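Local coordinates for DNA polymerase III, gamma subunit-related protein (Thermotoga maritima, PDB 2GNO), which probably binds DNA and may take part in replication alongside DNA polymerase III, at residues 208-213 and 245-250; 256-261 and 265-270; 215-220 and 289-294. All coordinates share one frame; numbering follows the deposited sequence. Where two conformers were deposited one is given.

Contact 1 (208-213 and 245-250); sequences LACREL and IQRLTR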
ATOM      1  N   LEU A 208       4.527 -10.074   8.015  1.00 27.88           N
ATOM      2  CA  LEU A 208       4.964 -11.254   8.734  1.00 28.85           C
ATOM      3  C   LEU A 208       5.106 -10.968  10.215  1.00 29.18           C
ATOM      4  O   LEU A 208       4.760 -11.822  11.035  1.00 28.69           O
ATOM      5  CB  LEU A 208       6.256 -11.851   8.122  1.00 27.41           C
ATOM      6  CG  LEU A 208       6.122 -12.331   6.661  1.00 31.00           C
ATOM      7  CD1 LEU A 208       7.423 -12.929   6.119  1.00 28.31           C
ATOM      8  CD2 LEU A 208       4.999 -13.339   6.505  1.00 29.20           C
ATOM      9  N   ALA A 209       5.573  -9.779  10.581  1.00 28.62           N
ATOM     10  CA  ALA A 209       5.681  -9.423  12.006  1.00 27.33           C
ATOM     11  C   ALA A 209       4.277  -9.298  12.603  1.00 28.24           C
ATOM     12  O   ALA A 209       4.059  -9.712  13.745  1.00 29.45           O
ATOM     13  CB  ALA A 209       6.458  -8.143  12.184  1.00 28.87           C
ATOM     14  N   CYS A 210       3.343  -8.703  11.858  1.00 28.10           N
ATOM     15  CA  CYS A 210       1.943  -8.606  12.321  1.00 27.76           C
ATOM     16  C   CYS A 210       1.343 -10.003  12.502  1.00 28.63           C
ATOM     17  O   CYS A 210       0.691 -10.240  13.502  1.00 32.48           O
ATOM     18  CB  CYS A 210       1.085  -7.727  11.435  1.00 26.87           C
ATOM     19  SG  CYS A 210       1.447  -5.992  11.744  1.00 31.27           S
ATOM     20  N   ARG A 211       1.547 -10.889  11.528  0.50 29.25           N
ATOM     21  CA  ARG A 211       1.062 -12.270  11.614  0.50 28.04           C
ATOM     22  C   ARG A 211       1.613 -12.955  12.863  0.50 30.20           C
ATOM     23  O   ARG A 211       0.872 -13.613  13.595  0.50 29.56           O
ATOM     24  CB  ARG A 211       1.427 -13.087  10.367  0.50 28.86           C
ATOM     25  CG  ARG A 211       0.556 -12.804   9.156  0.50 30.08           C
ATOM     26  CD  ARG A 211       0.867 -13.694   7.949  0.50 30.47           C
ATOM     27  NE  ARG A 211       0.796 -15.142   8.230  0.50 34.66           N
ATOM     28  CZ  ARG A 211       1.822 -15.945   8.570  0.50 33.10           C
ATOM     29  NH1 ARG A 211       3.071 -15.504   8.717  0.50 33.20           N
ATOM     30  NH2 ARG A 211       1.598 -17.228   8.781  0.50 35.11           N
ATOM     31  N   GLU A 212       2.911 -12.785  13.100  1.00 29.98           N
ATOM     32  CA  GLU A 212       3.572 -13.349  14.262  1.00 30.89           C
ATOM     33  C   GLU A 212       3.057 -12.789  15.583  1.00 31.28           C
ATOM     34  O   GLU A 212       2.887 -13.544  16.537  1.00 32.18           O
ATOM     35  CB  GLU A 212       5.078 -13.129  14.154  1.00 30.48           C
ATOM     36  CG  GLU A 212       5.918 -13.619  15.321  1.00 31.41           C
ATOM     37  CD  GLU A 212       5.760 -15.082  15.593  1.00 38.24           C
ATOM     38  OE1 GLU A 212       5.566 -15.883  14.652  1.00 36.88           O
ATOM     39  OE2 GLU A 212       5.887 -15.439  16.771  1.00 33.04           O
ATOM     40  N   LEU A 213       2.827 -11.484  15.655  1.00 32.86           N
ATOM     41  CA  LEU A 213       2.314 -10.901  16.885  1.00 31.45           C
ATOM     42  C   LEU A 213       0.899 -11.458  17.172  1.00 30.81           C
ATOM     43  O   LEU A 213       0.566 -11.719  18.328  1.00 31.16           O
ATOM     44  CB  LEU A 213       2.270  -9.375  16.800  1.00 31.98           C
ATOM     45  CG  LEU A 213       1.846  -8.670  18.102  1.00 30.80           C
ATOM     46  CD1 LEU A 213       2.824  -8.945  19.230  1.00 33.01           C
ATOM     47  CD2 LEU A 213       1.624  -7.199  17.930  1.00 26.85           C
ATOM     48  N   ILE A 245      -3.786  -1.185  14.969  1.00 28.98           N
ATOM     49  CA  ILE A 245      -5.196  -1.636  15.000  1.00 29.48           C
ATOM     50  C   ILE A 245      -5.711  -1.898  13.596  1.00 28.81           C
ATOM     51  O   ILE A 245      -6.253  -2.961  13.327  1.00 31.86           O
ATOM     52  CB  ILE A 245      -6.107  -0.622  15.722  1.00 27.34           C
ATOM     53  CG1 ILE A 245      -5.835  -0.686  17.223  1.00 28.63           C
ATOM     54  CG2 ILE A 245      -7.619  -0.924  15.464  1.00 27.52           C
ATOM     55  CD1 ILE A 245      -6.471   0.426  18.008  1.00 30.73           C
ATOM     56  N   GLN A 246      -5.511  -0.930  12.714  1.00 32.24           N
ATOM     57  CA  GLN A 246      -5.940  -1.054  11.317  1.00 33.60           C
ATOM     58  C   GLN A 246      -5.317  -2.268  10.637  1.00 31.70           C
ATOM     59  O   GLN A 246      -6.023  -3.075  10.053  1.00 32.57           O
ATOM     60  CB  GLN A 246      -5.635   0.240  10.532  1.00 33.00           C
ATOM     61  CG  GLN A 246      -6.431   1.459  10.989  1.00 35.96           C
ATOM     62  CD  GLN A 246      -7.931   1.284  10.810  1.00 45.56           C
ATOM     63  OE1 GLN A 246      -8.377   0.457  10.016  1.00 49.40           O
ATOM     64  NE2 GLN A 246      -8.714   2.073  11.538  1.00 51.42           N
ATOM     65  N   ARG A 247      -4.011  -2.420  10.770  1.00 31.56           N
ATOM     66  CA  ARG A 247      -3.329  -3.550  10.156  1.00 34.23           C
ATOM     67  C   ARG A 247      -3.768  -4.881  10.700  1.00 33.66           C
ATOM     68  O   ARG A 247      -3.990  -5.798   9.927  1.00 34.97           O
ATOM     69  CB  ARG A 247      -1.832  -3.461  10.331  1.00 35.62           C
ATOM     70  CG  ARG A 247      -1.280  -2.309   9.640  1.00 43.45           C
ATOM     71  CD  ARG A 247       0.180  -2.236   9.781  1.00 54.41           C
ATOM     72  NE  ARG A 247       0.820  -3.325   9.064  1.00 53.41           N
ATOM     73  CZ  ARG A 247       2.113  -3.365   8.773  1.00 57.00           C
ATOM     74  NH1 ARG A 247       2.932  -2.374   9.101  1.00 46.86           N
ATOM     75  NH2 ARG A 247       2.573  -4.394   8.099  1.00 57.76           N
ATOM     76  N   LEU A 248      -3.884  -4.991  12.026  1.00 32.81           N
ATOM     77  CA  LEU A 248      -4.303  -6.249  12.626  1.00 30.61           C
ATOM     78  C   LEU A 248      -5.755  -6.578  12.261  1.00 31.73           C
ATOM     79  O   LEU A 248      -6.057  -7.734  11.971  1.00 29.89           O
ATOM     80  CB  LEU A 248      -4.095  -6.237  14.145  1.00 31.70           C
ATOM     81  CG  LEU A 248      -2.651  -6.111  14.651  1.00 33.12           C
ATOM     82  CD1 LEU A 248      -2.640  -6.248  16.160  1.00 32.23           C
ATOM     83  CD2 LEU A 248      -1.732  -7.154  14.040  1.00 43.23           C
ATOM     84  N   THR A 249      -6.632  -5.571  12.269  1.00 30.30           N
ATOM     85  CA  THR A 249      -8.042  -5.754  11.911  1.00 29.68           C
ATOM     86  C   THR A 249      -8.146  -6.354  10.523  1.00 29.73           C
ATOM     87  O   THR A 249      -8.915  -7.298  10.324  1.00 27.95           O
ATOM     88  CB  THR A 249      -8.809  -4.430  12.018  1.00 27.18           C
ATOM     89  OG1 THR A 249      -8.791  -4.010  13.377  1.00 25.75           O
ATOM     90  CG2 THR A 249     -10.260  -4.586  11.577  1.00 32.90           C
ATOM     91  N   ARG A 250      -7.345  -5.835   9.576  1.00 31.44           N
ATOM     92  CA  ARG A 250      -7.313  -6.369   8.199  1.00 33.26           C
ATOM     93  C   ARG A 250      -6.850  -7.823   8.160  1.00 33.82           C
ATOM     94  O   ARG A 250      -7.484  -8.643   7.495  1.00 36.23           O
ATOM     95  CB  ARG A 250      -6.499  -5.481   7.244  1.00 34.30           C
ATOM     96  CG  ARG A 250      -7.172  -4.153   7.010  1.00 39.46           C
ATOM     97  CD  ARG A 250      -6.436  -3.246   6.043  1.00 47.39           C
ATOM     98  NE  ARG A 250      -7.123  -1.963   5.906  1.00 49.56           N
ATOM     99  CZ  ARG A 250      -8.086  -1.717   5.019  1.00 53.22           C
TER
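Cys210 meets two neighbours on the facing helix, Arg247 and Leu248. Its SG lies over one face of the Arg247 guanidinium, 3.7 Å above the plane and displaced toward the rim. The nearest guanidinium atom is NE, 3.8 Å from Cys210 SG. CZ and NH2 of Arg247 are only slightly farther from the sulfur. CB of Cys210 meets the other neighbour: CD2 of Leu248 lies 3.9 Å from it. The same methyl also lies 4.0 Å from the backbone O of Cys210. One small side chain thus touches an apolar branch through its carbon and a flat cation through its sulfur.

The Arg247 chain is extended at chi2, and the bend at chi3 (68°) lets one guanidinium face lie against the sulfur. Its NH1 is hydrogen-bonded to the carbonyl of Ser201, which helps to fix the turn of the group. Cys210 and Leu248 are buried, while Arg247 is partly exposed.

The contact joins helix 203-219 to helix 239-254 in the all-helical C-terminal part of the chain. Behind the first helix, Leu208 packs on Leu180, Leu183 and Leu187 of helix 166-189. On the second, Leu248 and Thr249 reach Ile290 of helix 283-298, and Ile245 touches Ile273 of helix 261-274.

Contact 2 (256-261 and 265-270); sequences NTWESV and KSVSFL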
ATOM      1  N   ASN A 256      -9.249 -15.464   8.536  1.00 46.59           N
ATOM      2  CA  ASN A 256     -10.217 -16.218   9.357  1.00 45.64           C
ATOM      3  C   ASN A 256     -11.497 -16.345   8.529  1.00 45.44           C
ATOM      4  O   ASN A 256     -11.736 -15.516   7.654  1.00 45.22           O
ATOM      5  CB  ASN A 256     -10.608 -15.465  10.647  1.00 46.33           C
ATOM      6  CG  ASN A 256      -9.611 -15.620  11.793  1.00 46.53           C
ATOM      7  OD1 ASN A 256      -9.366 -16.728  12.263  1.00 48.71           O
ATOM      8  ND2 ASN A 256      -9.163 -14.499  12.345  1.00 42.62           N
ATOM      9  N   THR A 257     -12.313 -17.356   8.808  1.00 45.50           N
ATOM     10  CA  THR A 257     -13.601 -17.552   8.114  1.00 47.00           C
ATOM     11  C   THR A 257     -14.701 -17.163   9.107  1.00 46.45           C
ATOM     12  O   THR A 257     -14.546 -17.391  10.310  1.00 44.78           O
ATOM     13  CB  THR A 257     -13.779 -18.990   7.606  1.00 47.76           C
ATOM     14  OG1 THR A 257     -13.765 -19.906   8.708  1.00 51.31           O
ATOM     15  CG2 THR A 257     -12.661 -19.336   6.631  1.00 50.22           C
ATOM     16  N   TRP A 258     -15.806 -16.596   8.608  1.00 46.71           N
ATOM     17  CA  TRP A 258     -16.894 -16.109   9.474  1.00 46.42           C
ATOM     18  C   TRP A 258     -18.323 -16.584   9.130  1.00 48.33           C
ATOM     19  O   TRP A 258     -19.193 -15.778   8.773  1.00 49.54           O
ATOM     20  CB  TRP A 258     -16.839 -14.580   9.450  1.00 44.41           C
ATOM     21  CG  TRP A 258     -15.475 -13.993   9.745  1.00 40.97           C
ATOM     22  CD1 TRP A 258     -14.551 -13.593   8.829  1.00 40.90           C
ATOM     23  CD2 TRP A 258     -14.895 -13.727  11.033  1.00 36.09           C
ATOM     24  NE1 TRP A 258     -13.443 -13.105   9.459  1.00 39.75           N
ATOM     25  CE2 TRP A 258     -13.624 -13.177  10.809  1.00 34.80           C
ATOM     26  CE3 TRP A 258     -15.325 -13.914  12.352  1.00 33.89           C
ATOM     27  CZ2 TRP A 258     -12.779 -12.806  11.849  1.00 33.46           C
ATOM     28  CZ3 TRP A 258     -14.486 -13.557  13.375  1.00 34.98           C
ATOM     29  CH2 TRP A 258     -13.224 -13.007  13.121  1.00 34.79           C
ATOM     30  N   GLU A 259     -18.579 -17.876   9.315  1.00 49.11           N
ATOM     31  CA  GLU A 259     -19.881 -18.469   9.017  1.00 49.47           C
ATOM     32  C   GLU A 259     -21.001 -18.306  10.057  1.00 49.99           C
ATOM     33  O   GLU A 259     -22.158 -18.120   9.680  1.00 51.77           O
ATOM     34  N   SER A 260     -20.664 -18.368  11.347  1.00 49.02           N
ATOM     35  CA  SER A 260     -21.653 -18.267  12.428  1.00 48.99           C
ATOM     36  C   SER A 260     -22.400 -16.943  12.630  1.00 48.37           C
ATOM     37  O   SER A 260     -22.073 -15.930  12.021  1.00 48.21           O
ATOM     38  N   VAL A 261     -23.431 -16.987  13.477  1.00 47.65           N
ATOM     39  CA  VAL A 261     -24.241 -15.803  13.823  1.00 46.90           C
ATOM     40  C   VAL A 261     -23.413 -14.900  14.741  1.00 46.07           C
ATOM     41  O   VAL A 261     -23.465 -13.662  14.626  1.00 44.70           O
ATOM     42  CB  VAL A 261     -25.575 -16.180  14.529  1.00 47.62           C
ATOM     43  CG1 VAL A 261     -26.343 -14.916  14.975  1.00 47.85           C
ATOM     44  CG2 VAL A 261     -26.439 -17.048  13.624  1.00 45.73           C
ATOM     45  N   LYS A 265     -21.470 -10.837  14.274  1.00 32.11           N
ATOM     46  CA  LYS A 265     -21.343  -9.698  15.184  1.00 33.71           C
ATOM     47  C   LYS A 265     -19.868  -9.251  15.133  1.00 32.27           C
ATOM     48  O   LYS A 265     -19.586  -8.070  15.069  1.00 31.64           O
ATOM     49  CB  LYS A 265     -21.701 -10.063  16.634  1.00 33.29           C
ATOM     50  CG  LYS A 265     -21.559  -8.892  17.606  1.00 31.69           C
ATOM     51  CD  LYS A 265     -21.844  -9.262  19.041  1.00 39.14           C
ATOM     52  CE  LYS A 265     -21.656  -8.032  19.924  1.00 43.96           C
ATOM     53  NZ  LYS A 265     -21.844  -8.300  21.369  1.00 47.45           N
ATOM     54  N   SER A 266     -18.948 -10.212  15.222  1.00 33.34           N
ATOM     55  CA  SER A 266     -17.504  -9.932  15.181  1.00 32.61           C
ATOM     56  C   SER A 266     -17.064  -9.286  13.878  1.00 31.36           C
ATOM     57  O   SER A 266     -16.311  -8.318  13.896  1.00 32.82           O
ATOM     58  CB  SER A 266     -16.702 -11.209  15.408  1.00 34.60           C
ATOM     59  OG  SER A 266     -16.944 -11.716  16.693  1.00 30.91           O
ATOM     60  N   VAL A 267     -17.541  -9.812  12.754  1.00 33.58           N
ATOM     61  CA  VAL A 267     -17.217  -9.254  11.432  1.00 34.28           C
ATOM     62  C   VAL A 267     -17.718  -7.831  11.318  1.00 33.21           C
ATOM     63  O   VAL A 267     -17.000  -6.977  10.796  1.00 34.72           O
ATOM     64  CB  VAL A 267     -17.833 -10.078  10.269  1.00 36.56           C
ATOM     65  CG1 VAL A 267     -17.698  -9.375   8.909  1.00 40.19           C
ATOM     66  CG2 VAL A 267     -17.185 -11.385  10.187  1.00 39.57           C
ATOM     67  N   SER A 268     -18.950  -7.583  11.785  1.00 33.61           N
ATOM     68  CA  SER A 268     -19.541  -6.238  11.754  1.00 32.80           C
ATOM     69  C   SER A 268     -18.718  -5.252  12.554  1.00 31.90           C
ATOM     70  O   SER A 268     -18.576  -4.107  12.145  1.00 31.16           O
ATOM     71  CB  SER A 268     -20.985  -6.244  12.265  1.00 34.47           C
ATOM     72  OG  SER A 268     -21.803  -6.968  11.375  1.00 39.99           O
ATOM     73  N   PHE A 269     -18.191  -5.704  13.692  1.00 31.94           N
ATOM     74  CA  PHE A 269     -17.326  -4.884  14.543  1.00 31.16           C
ATOM     75  C   PHE A 269     -15.993  -4.621  13.829  1.00 32.18           C
ATOM     76  O   PHE A 269     -15.578  -3.473  13.697  1.00 34.32           O
ATOM     77  CB  PHE A 269     -17.122  -5.567  15.895  1.00 31.17           C
ATOM     78  CG  PHE A 269     -16.144  -4.875  16.798  1.00 31.68           C
ATOM     79  CD1 PHE A 269     -16.518  -3.738  17.499  1.00 36.31           C
ATOM     80  CD2 PHE A 269     -14.866  -5.401  17.007  1.00 33.36           C
ATOM     81  CE1 PHE A 269     -15.616  -3.114  18.361  1.00 38.34           C
ATOM     82  CE2 PHE A 269     -13.966  -4.771  17.853  1.00 33.34           C
ATOM     83  CZ  PHE A 269     -14.346  -3.640  18.540  1.00 27.94           C
ATOM     84  N   LEU A 270     -15.356  -5.674  13.325  1.00 32.89           N
ATOM     85  CA  LEU A 270     -14.081  -5.554  12.589  1.00 30.89           C
ATOM     86  C   LEU A 270     -14.217  -4.634  11.366  1.00 32.66           C
ATOM     87  O   LEU A 270     -13.370  -3.746  11.173  1.00 31.89           O
ATOM     88  CB  LEU A 270     -13.556  -6.945  12.197  1.00 30.55           C
ATOM     89  CG  LEU A 270     -13.103  -7.872  13.341  1.00 25.50           C
ATOM     90  CD1 LEU A 270     -12.962  -9.324  12.877  1.00 35.08           C
ATOM     91  CD2 LEU A 270     -11.840  -7.386  13.977  1.00 32.63           C
TER
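Trp258 lies on Ser266, Val267 and Leu270, joining a connecting loop to the helix that follows it. The loop links helices 239-254 and 261-274 of the helical C-terminal domain, and here it folds back over the second of them.

Apolar contacts carry most of the contact. The chi1 of Trp258 (-51°) sets CG anti to the carbonyl carbon and brings the indole against the helix. Val267 puts its CG2 methyl over one face of the indole. The modelled approach is too close for carbons, so its details are doubtful. CB of Asn256, from the same loop, lies over the opposite face, near the rim. Leu270 meets the six-membered ring obliquely, its CD1 3.6 Å from Trp258 CZ2. Ser266 CB lies 3.8 Å from Trp258 CZ3. The indole also touches Ile252 and Ile293, on helices 239-254 and 283-298.

Polar contacts are few. NE1 of Trp258 is hydrogen-bonded to the carbonyl of Leu253, which helps to fix the ring's rotation. An alanine here would probably leave Leu270 CD1 without its aromatic partner and the carbonyl of Leu253 without the indole N-H, opening a gap between loop and helix. The backbone adds one weak hydrogen bond, from Lys265 N to Val261 O at 3.5 Å, bent to 139° at the hydrogen.

Contact 3 (215-220 and 289-294); sequences ERFSKV and NILAIH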
ATOM      1  N   GLU A 215      -0.310 -14.368  16.296  1.00 32.09           N
ATOM      2  CA  GLU A 215      -0.142 -15.750  16.699  1.00 33.14           C
ATOM      3  C   GLU A 215       0.259 -15.810  18.167  1.00 32.81           C
ATOM      4  O   GLU A 215      -0.166 -16.715  18.862  1.00 35.12           O
ATOM      5  CB  GLU A 215       0.877 -16.485  15.793  1.00 31.05           C
ATOM      6  CG  GLU A 215       1.015 -18.003  16.028  1.00 35.33           C
ATOM      7  CD  GLU A 215      -0.235 -18.809  15.703  1.00 35.35           C
ATOM      8  OE1 GLU A 215      -1.223 -18.267  15.171  1.00 42.73           O
ATOM      9  OE2 GLU A 215      -0.232 -20.012  15.986  1.00 43.21           O
ATOM     10  N   ARG A 216       1.058 -14.851  18.644  1.00 35.42           N
ATOM     11  CA  ARG A 216       1.437 -14.816  20.059  1.00 33.62           C
ATOM     12  C   ARG A 216       0.250 -14.511  20.918  1.00 32.58           C
ATOM     13  O   ARG A 216       0.132 -15.091  21.987  1.00 33.86           O
ATOM     14  CB  ARG A 216       2.543 -13.828  20.334  1.00 34.21           C
ATOM     15  CG  ARG A 216       3.795 -14.273  19.697  1.00 35.00           C
ATOM     16  CD  ARG A 216       4.932 -13.399  19.965  1.00 35.21           C
ATOM     17  NE  ARG A 216       6.077 -13.905  19.221  1.00 34.88           N
ATOM     18  CZ  ARG A 216       7.318 -13.457  19.330  1.00 41.05           C
ATOM     19  NH1 ARG A 216       7.650 -12.534  20.230  1.00 36.64           N
ATOM     20  NH2 ARG A 216       8.248 -14.019  18.566  1.00 43.64           N
ATOM     21  N   PHE A 217      -0.606 -13.585  20.486  1.00 31.88           N
ATOM     22  CA  PHE A 217      -1.810 -13.299  21.239  1.00 30.88           C
ATOM     23  C   PHE A 217      -2.752 -14.476  21.178  1.00 29.69           C
ATOM     24  O   PHE A 217      -3.459 -14.705  22.126  1.00 31.24           O
ATOM     25  CB  PHE A 217      -2.515 -12.005  20.819  1.00 30.71           C
ATOM     26  CG  PHE A 217      -1.865 -10.775  21.368  1.00 31.10           C
ATOM     27  CD1 PHE A 217      -2.039 -10.441  22.704  1.00 26.08           C
ATOM     28  CD2 PHE A 217      -1.151  -9.933  20.570  1.00 31.32           C
ATOM     29  CE1 PHE A 217      -1.474  -9.330  23.235  1.00 31.70           C
ATOM     30  CE2 PHE A 217      -0.581  -8.780  21.108  1.00 35.70           C
ATOM     31  CZ  PHE A 217      -0.751  -8.483  22.433  1.00 32.05           C
ATOM     32  N   SER A 218      -2.776 -15.203  20.065  1.00 30.24           N
ATOM     33  CA  SER A 218      -3.608 -16.397  19.935  1.00 31.24           C
ATOM     34  C   SER A 218      -3.141 -17.584  20.815  1.00 31.33           C
ATOM     35  O   SER A 218      -3.968 -18.289  21.400  1.00 31.68           O
ATOM     36  CB  SER A 218      -3.627 -16.842  18.466  1.00 31.73           C
ATOM     37  OG  SER A 218      -4.496 -17.961  18.280  1.00 39.50           O
ATOM     38  N   LYS A 219      -1.832 -17.785  20.928  1.00 29.79           N
ATOM     39  CA  LYS A 219      -1.253 -18.904  21.667  1.00 32.32           C
ATOM     40  C   LYS A 219      -0.675 -18.670  23.059  1.00 32.68           C
ATOM     41  O   LYS A 219      -0.352 -19.651  23.735  1.00 35.46           O
ATOM     42  CB  LYS A 219      -0.137 -19.533  20.826  1.00 32.55           C
ATOM     43  CG  LYS A 219      -0.558 -20.075  19.469  1.00 37.69           C
ATOM     44  CD  LYS A 219      -1.610 -21.171  19.543  1.00 43.23           C
ATOM     45  CE  LYS A 219      -1.839 -21.777  18.165  1.00 48.10           C
ATOM     46  NZ  LYS A 219      -2.844 -22.870  18.167  1.00 57.10           N
ATOM     47  N   VAL A 220      -0.472 -17.430  23.479  1.00 30.81           N
ATOM     48  CA  VAL A 220       0.077 -17.187  24.819  1.00 31.58           C
ATOM     49  C   VAL A 220      -0.803 -17.871  25.868  1.00 31.52           C
ATOM     50  O   VAL A 220      -2.005 -17.924  25.707  1.00 31.69           O
ATOM     51  CB  VAL A 220       0.202 -15.685  25.142  1.00 30.53           C
ATOM     52  CG1 VAL A 220      -1.156 -14.945  25.072  1.00 32.66           C
ATOM     53  CG2 VAL A 220       0.866 -15.472  26.479  1.00 32.62           C
ATOM     54  N   ASN A 289     -10.295  -5.934  22.117  1.00 29.16           N
ATOM     55  CA  ASN A 289     -11.422  -6.618  21.498  1.00 29.21           C
ATOM     56  C   ASN A 289     -11.074  -7.377  20.214  1.00 28.71           C
ATOM     57  O   ASN A 289     -11.515  -8.493  20.078  1.00 31.56           O
ATOM     58  CB  ASN A 289     -12.595  -5.651  21.296  1.00 28.45           C
ATOM     59  CG  ASN A 289     -13.261  -5.220  22.623  1.00 37.97           C
ATOM     60  OD1 ASN A 289     -13.439  -6.016  23.552  1.00 35.73           O
ATOM     61  ND2 ASN A 289     -13.715  -3.981  22.664  1.00 36.59           N
ATOM     62  N   ILE A 290     -10.303  -6.791  19.295  1.00 28.11           N
ATOM     63  CA  ILE A 290      -9.954  -7.494  18.039  1.00 30.97           C
ATOM     64  C   ILE A 290      -9.090  -8.734  18.331  1.00 29.71           C
ATOM     65  O   ILE A 290      -9.305  -9.798  17.761  1.00 30.06           O
ATOM     66  CB  ILE A 290      -9.286  -6.569  16.964  1.00 30.48           C
ATOM     67  CG1 ILE A 290      -7.868  -6.102  17.340  1.00 35.25           C
ATOM     68  CG2 ILE A 290     -10.186  -5.368  16.659  1.00 29.96           C
ATOM     69  CD1 ILE A 290      -7.183  -5.269  16.266  1.00 29.80           C
ATOM     70  N   LEU A 291      -8.122  -8.573  19.221  1.00 28.78           N
ATOM     71  CA  LEU A 291      -7.226  -9.651  19.626  1.00 31.63           C
ATOM     72  C   LEU A 291      -7.975 -10.766  20.332  1.00 32.12           C
ATOM     73  O   LEU A 291      -7.679 -11.948  20.092  1.00 33.46           O
ATOM     74  CB  LEU A 291      -6.116  -9.118  20.527  1.00 31.45           C
ATOM     75  CG  LEU A 291      -5.080  -8.230  19.890  1.00 35.56           C
ATOM     76  CD1 LEU A 291      -4.146  -7.687  20.958  1.00 35.46           C
ATOM     77  CD2 LEU A 291      -4.282  -8.985  18.826  1.00 44.45           C
ATOM     78  N   ALA A 292      -8.924 -10.401  21.194  1.00 31.43           N
ATOM     79  CA  ALA A 292      -9.755 -11.381  21.888  1.00 33.81           C
ATOM     80  C   ALA A 292     -10.605 -12.105  20.867  1.00 33.89           C
ATOM     81  O   ALA A 292     -10.753 -13.315  20.958  1.00 31.32           O
ATOM     82  CB  ALA A 292     -10.644 -10.726  22.936  1.00 33.38           C
ATOM     83  N   ILE A 293     -11.160 -11.364  19.892  1.00 31.83           N
ATOM     84  CA  ILE A 293     -11.959 -11.972  18.825  1.00 30.88           C
ATOM     85  C   ILE A 293     -11.126 -13.034  18.093  1.00 31.00           C
ATOM     86  O   ILE A 293     -11.593 -14.156  17.884  1.00 30.80           O
ATOM     87  CB  ILE A 293     -12.492 -10.881  17.820  1.00 30.81           C
ATOM     88  CG1 ILE A 293     -13.634 -10.082  18.471  1.00 32.62           C
ATOM     89  CG2 ILE A 293     -13.024 -11.507  16.533  1.00 33.82           C
ATOM     90  CD1 ILE A 293     -14.003  -8.773  17.731  1.00 30.60           C
ATOM     91  N   HIS A 294      -9.917 -12.659  17.711  1.00 28.60           N
ATOM     92  CA  HIS A 294      -8.995 -13.536  16.994  1.00 29.21           C
ATOM     93  C   HIS A 294      -8.577 -14.766  17.802  1.00 29.30           C
ATOM     94  O   HIS A 294      -8.607 -15.888  17.292  1.00 28.59           O
ATOM     95  CB  HIS A 294      -7.758 -12.749  16.565  1.00 28.16           C
ATOM     96  CG  HIS A 294      -6.718 -13.581  15.871  1.00 34.02           C
ATOM     97  ND1 HIS A 294      -6.895 -14.092  14.601  1.00 35.91           N
ATOM     98  CD2 HIS A 294      -5.475 -13.957  16.257  1.00 32.07           C
ATOM     99  CE1 HIS A 294      -5.809 -14.754  14.244  1.00 33.84           C
ATOM    100  NE2 HIS A 294      -4.939 -14.698  15.236  1.00 35.48           N
TER
HETATM  101  O   HOH W   1      -2.850 -16.157  14.423  1.00 30.32           O
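Helix against helix, Phe217 and Leu291 join the C-terminal end of helix 203-219 to helix 283-298 in the helical C-terminal domain. All four residues that touch directly are buried. CD1 of Leu291 sits over the centre of the Phe217 ring, 3.6 Å above its plane. It lies only 4° off the ring normal, a nearly ideal CH-pi contact. The second methyl lies by the root of the ring, with Leu291 CD2 3.7 Å from Phe217 CD2. Phe225 meets the same ring edge-to-face, and Leu228 and Val232 of helix 225-235 also touch Phe217. Glu215, Arg216, Lys219 and Val220 help line a pocket holding 2-ethoxyethanol, probably from the crystallisation liquor.

One turn further along helix 283-298, His294 lies beside Ser218. The imidazole is approached obliquely, with Ser218 CB 4.1 Å from His294 CD2. The chi1 of His294 (177°) sets CG anti to the backbone N and carries the ring across to helix 203-219. ND1 of His294 is hydrogen-bonded to ND2 of Asn256. Glu215 and His294 do not touch directly; a water lies between them. The water meets the imidazole at its edge, in plane, 2.7 Å from His294 NE2, and donates to Glu215 OE1 at 2.8 Å.

In the fold
From the N terminus, the chain passes through the parallel-sheet domain and helix 166-189 before any contact begins. Helix 203-219 then supplies the first halves of contacts 1 and 3. Contact 1 closes first, on helix 239-254. Contact 2 follows in series, a short local closure between the next loop and helix 261-274. Contact 3 closes last, on helix 283-298, so its loop encloses contact 2 and crosses contact 1. The three form one bundle, with centres 11 to 17 Å apart. Leu248 CD1 packs on Leu291 CD2 between contacts 1 and 3. Thr249 of contact 1 packs on Leu270 of contact 2. Leu270 also meets Ile290, and Phe269 meets Ile293, tying contact 2 to contact 3.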